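Local coordinates for protein beta-N-acetylhexosaminidase (Thermotoga neapolitana, PDB 5BZA) that probably hydrolyses terminal non-reducing N-acetyl-D-hexosamine residues from N-acetyl-beta-D-hexosaminides, as a thermostable glycoside hydrolase of family 3, at residues F198-H210 / F238-I252. Residues are numbered along the deposited sequence; the frame is centred on the assembly and turned at random.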
ATOM      1  N   PHE B 198     -10.646 -14.649  24.914  1.00 12.56           N
ATOM      2  CA  PHE B 198      -9.883 -15.058  26.128  1.00 15.62           C
ATOM      3  C   PHE B 198      -9.772 -16.576  26.324  1.00 13.00           C
ATOM      4  O   PHE B 198      -8.841 -17.044  26.966  1.00 12.60           O
ATOM      5  CB  PHE B 198     -10.468 -14.429  27.401  1.00 13.06           C
ATOM      6  CG  PHE B 198     -10.492 -12.941  27.362  1.00 10.71           C
ATOM      7  CD1 PHE B 198      -9.451 -12.243  26.731  1.00 10.88           C
ATOM      8  CD2 PHE B 198     -11.535 -12.226  27.948  1.00  9.79           C
ATOM      9  CE1 PHE B 198      -9.443 -10.830  26.698  1.00  9.80           C
ATOM     10  CE2 PHE B 198     -11.562 -10.826  27.899  1.00  8.94           C
ATOM     11  CZ  PHE B 198     -10.521 -10.123  27.264  1.00  8.79           C
ATOM     12  N   GLN B 199     -10.730 -17.323  25.779  1.00 11.38           N
ATOM     13  CA  GLN B 199     -10.706 -18.778  25.863  1.00 12.34           C
ATOM     14  C   GLN B 199      -9.769 -19.405  24.828  1.00 14.06           C
ATOM     15  O   GLN B 199      -9.512 -20.615  24.914  1.00 16.65           O
ATOM     16  CB  GLN B 199     -12.116 -19.343  25.707  1.00 15.06           C
ATOM     17  CG  GLN B 199     -12.909 -19.211  26.991  1.00 18.36           C
ATOM     18  CD  GLN B 199     -14.350 -19.653  26.855  1.00 24.85           C
ATOM     19  OE1 GLN B 199     -14.882 -19.778  25.739  1.00 28.80           O
ATOM     20  NE2 GLN B 199     -15.022 -19.808  27.995  1.00 22.12           N
ATOM     21  N   SER B 200      -9.353 -18.636  23.801  1.00 12.37           N
ATOM     22  CA  SER B 200      -8.375 -19.129  22.809  1.00 12.52           C
ATOM     23  C   SER B 200      -6.960 -19.019  23.338  1.00 11.64           C
ATOM     24  O   SER B 200      -6.728 -18.529  24.436  1.00 14.23           O
ATOM     25  CB  SER B 200      -8.463 -18.334  21.487  1.00 14.57           C
ATOM     26  OG  SER B 200      -7.844 -17.029  21.599  1.00  6.87           O
ATOM     27  N   ARG B 201      -5.993 -19.422  22.523  1.00 14.72           N
ATOM     28  CA  ARG B 201      -4.582 -19.194  22.852  1.00 15.74           C
ATOM     29  C   ARG B 201      -3.945 -18.084  22.000  1.00 15.43           C
ATOM     30  O   ARG B 201      -2.727 -17.960  22.015  1.00 16.49           O
ATOM     31  CB  ARG B 201      -3.750 -20.486  22.683  1.00 12.27           C
ATOM     32  CG  ARG B 201      -4.076 -21.650  23.649  1.00 13.79           C
ATOM     33  CD  ARG B 201      -3.630 -21.340  25.090  1.00 15.37           C
ATOM     34  NE  ARG B 201      -2.180 -21.126  25.209  1.00 14.61           N
ATOM     35  CZ  ARG B 201      -1.525 -20.938  26.361  1.00 20.07           C
ATOM     36  NH1 ARG B 201      -2.183 -20.884  27.522  1.00 26.61           N
ATOM     37  NH2 ARG B 201      -0.201 -20.759  26.363  1.00 17.87           N
ATOM     38  N   VAL B 202      -4.744 -17.235  21.336  1.00 12.07           N
ATOM     39  CA  VAL B 202      -4.165 -16.091  20.645  1.00 12.11           C
ATOM     40  C   VAL B 202      -3.750 -15.045  21.664  1.00 11.06           C
ATOM     41  O   VAL B 202      -4.532 -14.673  22.551  1.00 11.15           O
ATOM     42  CB  VAL B 202      -5.141 -15.412  19.643  1.00 12.20           C
ATOM     43  CG1 VAL B 202      -4.479 -14.187  18.997  1.00  7.95           C
ATOM     44  CG2 VAL B 202      -5.555 -16.362  18.560  1.00 10.91           C
ATOM     45  N   LYS B 203      -2.510 -14.595  21.566  1.00 12.70           N
ATOM     46  CA  LYS B 203      -2.058 -13.509  22.403  1.00 13.13           C
ATOM     47  C   LYS B 203      -2.759 -12.253  21.930  1.00 15.51           C
ATOM     48  O   LYS B 203      -2.732 -11.938  20.715  1.00 14.70           O
ATOM     49  CB  LYS B 203      -0.549 -13.318  22.324  1.00 14.30           C
ATOM     50  CG  LYS B 203      -0.029 -12.256  23.294  1.00 16.35           C
ATOM     51  CD  LYS B 203       1.480 -12.298  23.400  1.00 22.41           C
ATOM     52  CE  LYS B 203       1.930 -11.804  24.769  1.00 24.81           C
ATOM     53  NZ  LYS B 203       3.037 -12.627  25.336  1.00 27.87           N
ATOM     54  N   THR B 204      -3.334 -11.494  22.858  1.00 14.18           N
ATOM     55  CA  THR B 204      -4.041 -10.274  22.466  1.00 12.49           C
ATOM     56  C   THR B 204      -3.839  -9.168  23.500  1.00 13.59           C
ATOM     57  O   THR B 204      -3.554  -9.444  24.650  1.00 14.62           O
ATOM     58  CB  THR B 204      -5.594 -10.529  22.275  1.00 10.73           C
ATOM     59  OG1 THR B 204      -6.227  -9.330  21.810  1.00  8.94           O
ATOM     60  CG2 THR B 204      -6.294 -10.918  23.600  1.00 11.40           C
ATOM     61  N   ALA B 205      -3.954  -7.901  23.094  1.00 14.19           N
ATOM     62  CA  ALA B 205      -4.116  -6.841  24.104  1.00 13.13           C
ATOM     63  C   ALA B 205      -5.616  -6.489  24.211  1.00 12.16           C
ATOM     64  O   ALA B 205      -6.420  -6.835  23.342  1.00  8.59           O
ATOM     65  CB  ALA B 205      -3.257  -5.585  23.774  1.00 12.37           C
ATOM     66  N   VAL B 206      -5.991  -5.812  25.287  1.00 12.01           N
ATOM     67  CA  VAL B 206      -7.377  -5.359  25.429  1.00 12.78           C
ATOM     68  C   VAL B 206      -7.387  -3.846  25.634  1.00 13.24           C
ATOM     69  O   VAL B 206      -6.684  -3.329  26.515  1.00 12.40           O
ATOM     70  CB  VAL B 206      -8.100  -6.018  26.625  1.00  8.26           C
ATOM     71  CG1 VAL B 206      -9.492  -5.381  26.804  1.00 10.78           C
ATOM     72  CG2 VAL B 206      -8.203  -7.502  26.421  1.00  8.86           C
ATOM     73  N   MET B 207      -8.187  -3.144  24.836  1.00 10.63           N
ATOM     74  CA  MET B 207      -8.396  -1.708  25.057  1.00 12.23           C
ATOM     75  C   MET B 207      -9.735  -1.426  25.789  1.00 10.50           C
ATOM     76  O   MET B 207     -10.755  -1.995  25.449  1.00 11.66           O
ATOM     77  CB  MET B 207      -8.340  -0.948  23.718  1.00  9.60           C
ATOM     78  CG  MET B 207      -8.241   0.562  23.916  1.00 10.61           C
ATOM     79  SD  MET B 207      -8.325   1.580  22.388  1.00 10.40           S
ATOM     80  CE  MET B 207      -6.748   1.170  21.593  1.00  8.04           C
ATOM     81  N   THR B 208      -9.722  -0.545  26.781  1.00 13.15           N
ATOM     82  CA  THR B 208     -10.938  -0.226  27.579  1.00 12.10           C
ATOM     83  C   THR B 208     -11.791   0.820  26.918  1.00 10.05           C
ATOM     84  O   THR B 208     -11.295   1.567  26.073  1.00 12.89           O
ATOM     85  CB  THR B 208     -10.598   0.270  28.996  1.00 10.18           C
ATOM     86  OG1 THR B 208      -9.883   1.510  28.911  1.00 12.33           O
ATOM     87  CG2 THR B 208      -9.752  -0.768  29.722  1.00 11.58           C
ATOM     88  N   ALA B 209     -13.083   0.821  27.229  1.00  8.28           N
ATOM     89  CA  ALA B 209     -13.963   1.866  26.749  1.00 10.40           C
ATOM     90  C   ALA B 209     -14.113   2.986  27.753  1.00 10.75           C
ATOM     91  O   ALA B 209     -14.384   2.723  28.939  1.00 12.06           O
ATOM     92  CB  ALA B 209     -15.310   1.289  26.411  1.00 10.53           C
ATOM     93  N   HIS B 210     -14.068   4.231  27.277  1.00 12.85           N
ATOM     94  CA  HIS B 210     -14.343   5.389  28.133  1.00 13.55           C
ATOM     95  C   HIS B 210     -15.855   5.539  28.208  1.00 14.56           C
ATOM     96  O   HIS B 210     -16.419   6.484  27.647  1.00 15.74           O
ATOM     97  CB  HIS B 210     -13.754   6.704  27.601  1.00 11.97           C
ATOM     98  CG  HIS B 210     -12.256   6.733  27.493  1.00 14.53           C
ATOM     99  ND1 HIS B 210     -11.420   6.032  28.320  1.00 15.97           N
ATOM    100  CD2 HIS B 210     -11.458   7.404  26.617  1.00 15.12           C
ATOM    101  CE1 HIS B 210     -10.156   6.262  27.972  1.00 13.72           C
ATOM    102  NE2 HIS B 210     -10.163   7.088  26.941  1.00 13.59           N
ATOM    103  N   PHE B 238      -8.201 -12.599  32.305  1.00 21.75           N
ATOM    104  CA  PHE B 238      -7.271 -12.036  31.340  1.00 19.17           C
ATOM    105  C   PHE B 238      -6.067 -11.487  32.092  1.00 21.65           C
ATOM    106  O   PHE B 238      -6.201 -10.594  32.915  1.00 19.79           O
ATOM    107  CB  PHE B 238      -7.917 -10.927  30.485  1.00 14.07           C
ATOM    108  CG  PHE B 238      -6.962 -10.313  29.473  1.00 13.86           C
ATOM    109  CD1 PHE B 238      -6.421 -11.069  28.456  1.00 13.11           C
ATOM    110  CD2 PHE B 238      -6.597  -8.970  29.562  1.00 13.97           C
ATOM    111  CE1 PHE B 238      -5.517 -10.510  27.533  1.00 12.07           C
ATOM    112  CE2 PHE B 238      -5.698  -8.393  28.656  1.00 12.56           C
ATOM    113  CZ  PHE B 238      -5.155  -9.173  27.630  1.00 13.12           C
ATOM    114  N   LYS B 239      -4.890 -12.043  31.823  1.00 21.48           N
ATOM    115  CA  LYS B 239      -3.698 -11.623  32.547  1.00 23.17           C
ATOM    116  C   LYS B 239      -2.765 -10.869  31.591  1.00 22.92           C
ATOM    117  O   LYS B 239      -1.579 -10.639  31.894  1.00 23.57           O
ATOM    118  CB  LYS B 239      -2.990 -12.835  33.197  1.00 30.20           C
ATOM    119  CG  LYS B 239      -3.909 -13.723  34.081  1.00 27.50           C
ATOM    120  CD  LYS B 239      -4.734 -12.876  35.048  1.00 26.19           C
ATOM    121  CE  LYS B 239      -5.358 -13.697  36.180  1.00 27.14           C
ATOM    122  NZ  LYS B 239      -6.376 -12.896  36.943  1.00 27.05           N
ATOM    123  N   GLY B 240      -3.287 -10.521  30.417  1.00 17.52           N
ATOM    124  CA  GLY B 240      -2.458  -9.879  29.425  1.00 16.58           C
ATOM    125  C   GLY B 240      -2.443  -8.371  29.567  1.00 15.19           C
ATOM    126  O   GLY B 240      -2.741  -7.818  30.620  1.00 15.58           O
ATOM    127  N   LEU B 241      -2.100  -7.708  28.465  1.00 18.76           N
ATOM    128  CA  LEU B 241      -1.899  -6.272  28.418  1.00 14.03           C
ATOM    129  C   LEU B 241      -3.219  -5.521  28.253  1.00 15.67           C
ATOM    130  O   LEU B 241      -4.018  -5.816  27.333  1.00 10.00           O
ATOM    131  CB  LEU B 241      -0.925  -5.940  27.263  1.00 16.15           C
ATOM    132  CG  LEU B 241      -0.602  -4.476  26.949  1.00 15.78           C
ATOM    133  CD1 LEU B 241       0.114  -3.786  28.144  1.00 16.78           C
ATOM    134  CD2 LEU B 241       0.261  -4.362  25.678  1.00 14.81           C
ATOM    135  N   VAL B 242      -3.447  -4.564  29.157  1.00 13.05           N
ATOM    136  CA  VAL B 242      -4.635  -3.715  29.130  1.00 11.22           C
ATOM    137  C   VAL B 242      -4.263  -2.261  28.904  1.00 11.91           C
ATOM    138  O   VAL B 242      -3.471  -1.688  29.659  1.00 11.34           O
ATOM    139  CB  VAL B 242      -5.457  -3.795  30.489  1.00 13.76           C
ATOM    140  CG1 VAL B 242      -6.560  -2.672  30.571  1.00 13.87           C
ATOM    141  CG2 VAL B 242      -6.032  -5.162  30.691  1.00 13.80           C
ATOM    142  N   LEU B 243      -4.887  -1.650  27.905  1.00 11.00           N
ATOM    143  CA  LEU B 243      -4.660  -0.249  27.548  1.00  9.42           C
ATOM    144  C   LEU B 243      -5.864   0.612  27.741  1.00  9.54           C
ATOM    145  O   LEU B 243      -6.967   0.181  27.458  1.00 11.77           O
ATOM    146  CB  LEU B 243      -4.272  -0.091  26.059  1.00 12.77           C
ATOM    147  CG  LEU B 243      -2.888  -0.222  25.475  1.00 11.18           C
ATOM    148  CD1 LEU B 243      -2.278  -1.549  25.845  1.00 10.66           C
ATOM    149  CD2 LEU B 243      -3.111  -0.160  23.981  1.00 13.59           C
ATOM    150  N   SER B 244      -5.655   1.865  28.122  1.00  9.79           N
ATOM    151  CA  SER B 244      -6.752   2.810  28.046  1.00  8.13           C
ATOM    152  C   SER B 244      -7.077   3.139  26.600  1.00 11.62           C
ATOM    153  O   SER B 244      -6.211   3.043  25.696  1.00 11.33           O
ATOM    154  CB  SER B 244      -6.405   4.085  28.822  1.00 11.48           C
ATOM    155  OG  SER B 244      -5.514   4.944  28.122  1.00 11.29           O
ATOM    156  N   ASP B 245      -8.306   3.569  26.351  1.00 11.47           N
ATOM    157  CA  ASP B 245      -8.514   4.370  25.142  1.00 14.05           C
ATOM    158  C   ASP B 245      -7.775   5.699  25.425  1.00 12.30           C
ATOM    159  O   ASP B 245      -7.292   5.900  26.538  1.00 12.91           O
ATOM    160  CB  ASP B 245      -9.995   4.587  24.817  1.00 14.15           C
ATOM    161  CG  ASP B 245     -10.224   4.853  23.337  1.00 15.83           C
ATOM    162  OD1 ASP B 245      -9.214   5.109  22.634  1.00 20.11           O
ATOM    163  OD2 ASP B 245     -11.396   4.851  22.866  1.00 15.75           O
ATOM    164  N   ALA B 246      -7.657   6.603  24.456  1.00 15.23           N
ATOM    165  CA  ALA B 246      -6.790   7.796  24.655  1.00 13.12           C
ATOM    166  C   ALA B 246      -7.299   8.671  25.800  1.00 15.44           C
ATOM    167  O   ALA B 246      -8.436   9.130  25.783  1.00 18.92           O
ATOM    168  CB  ALA B 246      -6.689   8.614  23.379  1.00 15.20           C
ATOM    169  N   MET B 247      -6.441   8.917  26.791  1.00 13.87           N
ATOM    170  CA  MET B 247      -6.882   9.594  28.035  1.00 15.43           C
ATOM    171  C   MET B 247      -7.326  11.029  27.836  1.00 15.54           C
ATOM    172  O   MET B 247      -8.083  11.553  28.641  1.00 18.60           O
ATOM    173  CB  MET B 247      -5.760   9.578  29.076  1.00 16.19           C
ATOM    174  CG  MET B 247      -5.548   8.258  29.741  1.00 15.85           C
ATOM    175  SD  MET B 247      -6.970   7.680  30.710  1.00 13.14           S
ATOM    176  CE  MET B 247      -6.184   6.267  31.484  1.00 12.13           C
ATOM    177  N   GLU B 248      -6.830  11.673  26.781  1.00 16.20           N
ATOM    178  CA  GLU B 248      -7.120  13.080  26.538  1.00 12.61           C
ATOM    179  C   GLU B 248      -8.563  13.225  26.086  1.00 13.54           C
ATOM    180  O   GLU B 248      -9.101  14.314  26.123  1.00 13.55           O
ATOM    181  CB  GLU B 248      -6.184  13.679  25.464  1.00 11.48           C
ATOM    182  CG  GLU B 248      -4.695  13.709  25.860  1.00 14.26           C
ATOM    183  CD  GLU B 248      -3.949  12.501  25.323  1.00 13.86           C
ATOM    184  OE1 GLU B 248      -4.610  11.448  25.143  1.00 11.33           O
ATOM    185  OE2 GLU B 248      -2.716  12.608  25.053  1.00 11.72           O
ATOM    186  N   MET B 249      -9.179  12.147  25.624  1.00 10.80           N
ATOM    187  CA  MET B 249     -10.550  12.258  25.171  1.00 16.77           C
ATOM    188  C   MET B 249     -11.494  12.858  26.264  1.00 16.86           C
ATOM    189  O   MET B 249     -11.330  12.638  27.469  1.00 15.80           O
ATOM    190  CB  MET B 249     -11.069  10.911  24.702  1.00 21.47           C
ATOM    191  CG  MET B 249     -10.775  10.592  23.248  1.00 26.46           C
ATOM    192  SD  MET B 249     -11.332   8.925  22.772  1.00 24.67           S
ATOM    193  CE  MET B 249     -10.188   7.984  23.643  1.00 15.97           C
ATOM    194  N   LYS B 250     -12.435  13.668  25.799  1.00 18.17           N
ATOM    195  CA  LYS B 250     -13.266  14.519  26.630  1.00 20.64           C
ATOM    196  C   LYS B 250     -14.014  13.709  27.693  1.00 22.55           C
ATOM    197  O   LYS B 250     -14.152  14.151  28.831  1.00 20.80           O
ATOM    198  CB  LYS B 250     -14.254  15.263  25.730  1.00 28.75           C
ATOM    199  CG  LYS B 250     -13.832  16.663  25.347  1.00 30.47           C
ATOM    200  CD  LYS B 250     -14.586  17.143  24.095  1.00 32.36           C
ATOM    201  CE  LYS B 250     -14.091  18.505  23.653  1.00 38.60           C
ATOM    202  NZ  LYS B 250     -14.044  19.430  24.838  1.00 39.72           N
ATOM    203  N   ALA B 251     -14.465  12.510  27.311  1.00 23.36           N
ATOM    204  CA  ALA B 251     -15.145  11.606  28.227  1.00 20.19           C
ATOM    205  C   ALA B 251     -14.342  11.443  29.504  1.00 18.64           C
ATOM    206  O   ALA B 251     -14.921  11.365  30.604  1.00 20.28           O
ATOM    207  CB  ALA B 251     -15.388  10.255  27.580  1.00 18.16           C
ATOM    208  N   ILE B 252     -13.018  11.425  29.374  1.00 16.42           N
ATOM    209  CA  ILE B 252     -12.182  11.405  30.564  1.00 18.41           C
ATOM    210  C   ILE B 252     -11.790  12.818  30.980  1.00 20.08           C
ATOM    211  O   ILE B 252     -12.128  13.280  32.092  1.00 16.40           O
ATOM    212  CB  ILE B 252     -10.926  10.565  30.328  1.00 13.49           C
ATOM    213  CG1 ILE B 252     -11.351   9.153  29.915  1.00 14.54           C
ATOM    214  CG2 ILE B 252     -10.027  10.549  31.563  1.00 12.03           C
ATOM    215  CD1 ILE B 252     -12.280   8.422  30.950  1.00 14.26           C
TER
HETATM  216  O   HOH W   1     -13.608   4.776  24.645  1.00 12.84           O
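A246 O takes two N-H groups, from H210 NE2 and from M249 N, which reach it from opposite faces of the carbonyl plane. The H210 bond, 2.9 Å from NE2 to A246 O, is bent (143° at the hydrogen) and comes from above that plane; the M249 bond closes the type I turn from A246 to M249. The H210 imidazole lies between I252 CG1, centred over one face at 3.5 Å from the ring centroid, and D245 CB, set toward the rim of the other, while M249 CE meets its edge at CD2. With CG anti to its own carbonyl carbon (chi1 -62°), H210 sends the ring in among these groups, and T222 OG1 bonds its ND1. A serine at H210 would probably leave A246 O with the turn bond but no imidazole mate, and open a gap between I252 and D245.

Upstream, strands 205-208 and 241-243 run parallel as neighbours in the family 3 TIM barrel, joined through helix 225-235 as a beta-alpha-beta unit. V206 N donates to L241 O and V206 O accepts from L243 N (2.8 Å, 172°); T208 N then donates to L243 O. At the N-terminal end of the strands, V206 CG2 sits over one face of the F238 ring, 3.8 Å from its centroid, and F238 CB sits over one face of the F198 ring; the two rings, inclined at 27°, are offset from each other.

Beyond the strands, a water accepts from H210 N and donates to D245 OD2 (2.8 Å), while A246 N bonds D245 OD1. The segment following strand 241-243, including the start of helix 250-253, thus both encloses the imidazole and helps to position the carboxylate of D245, which binds cadmium together with H161.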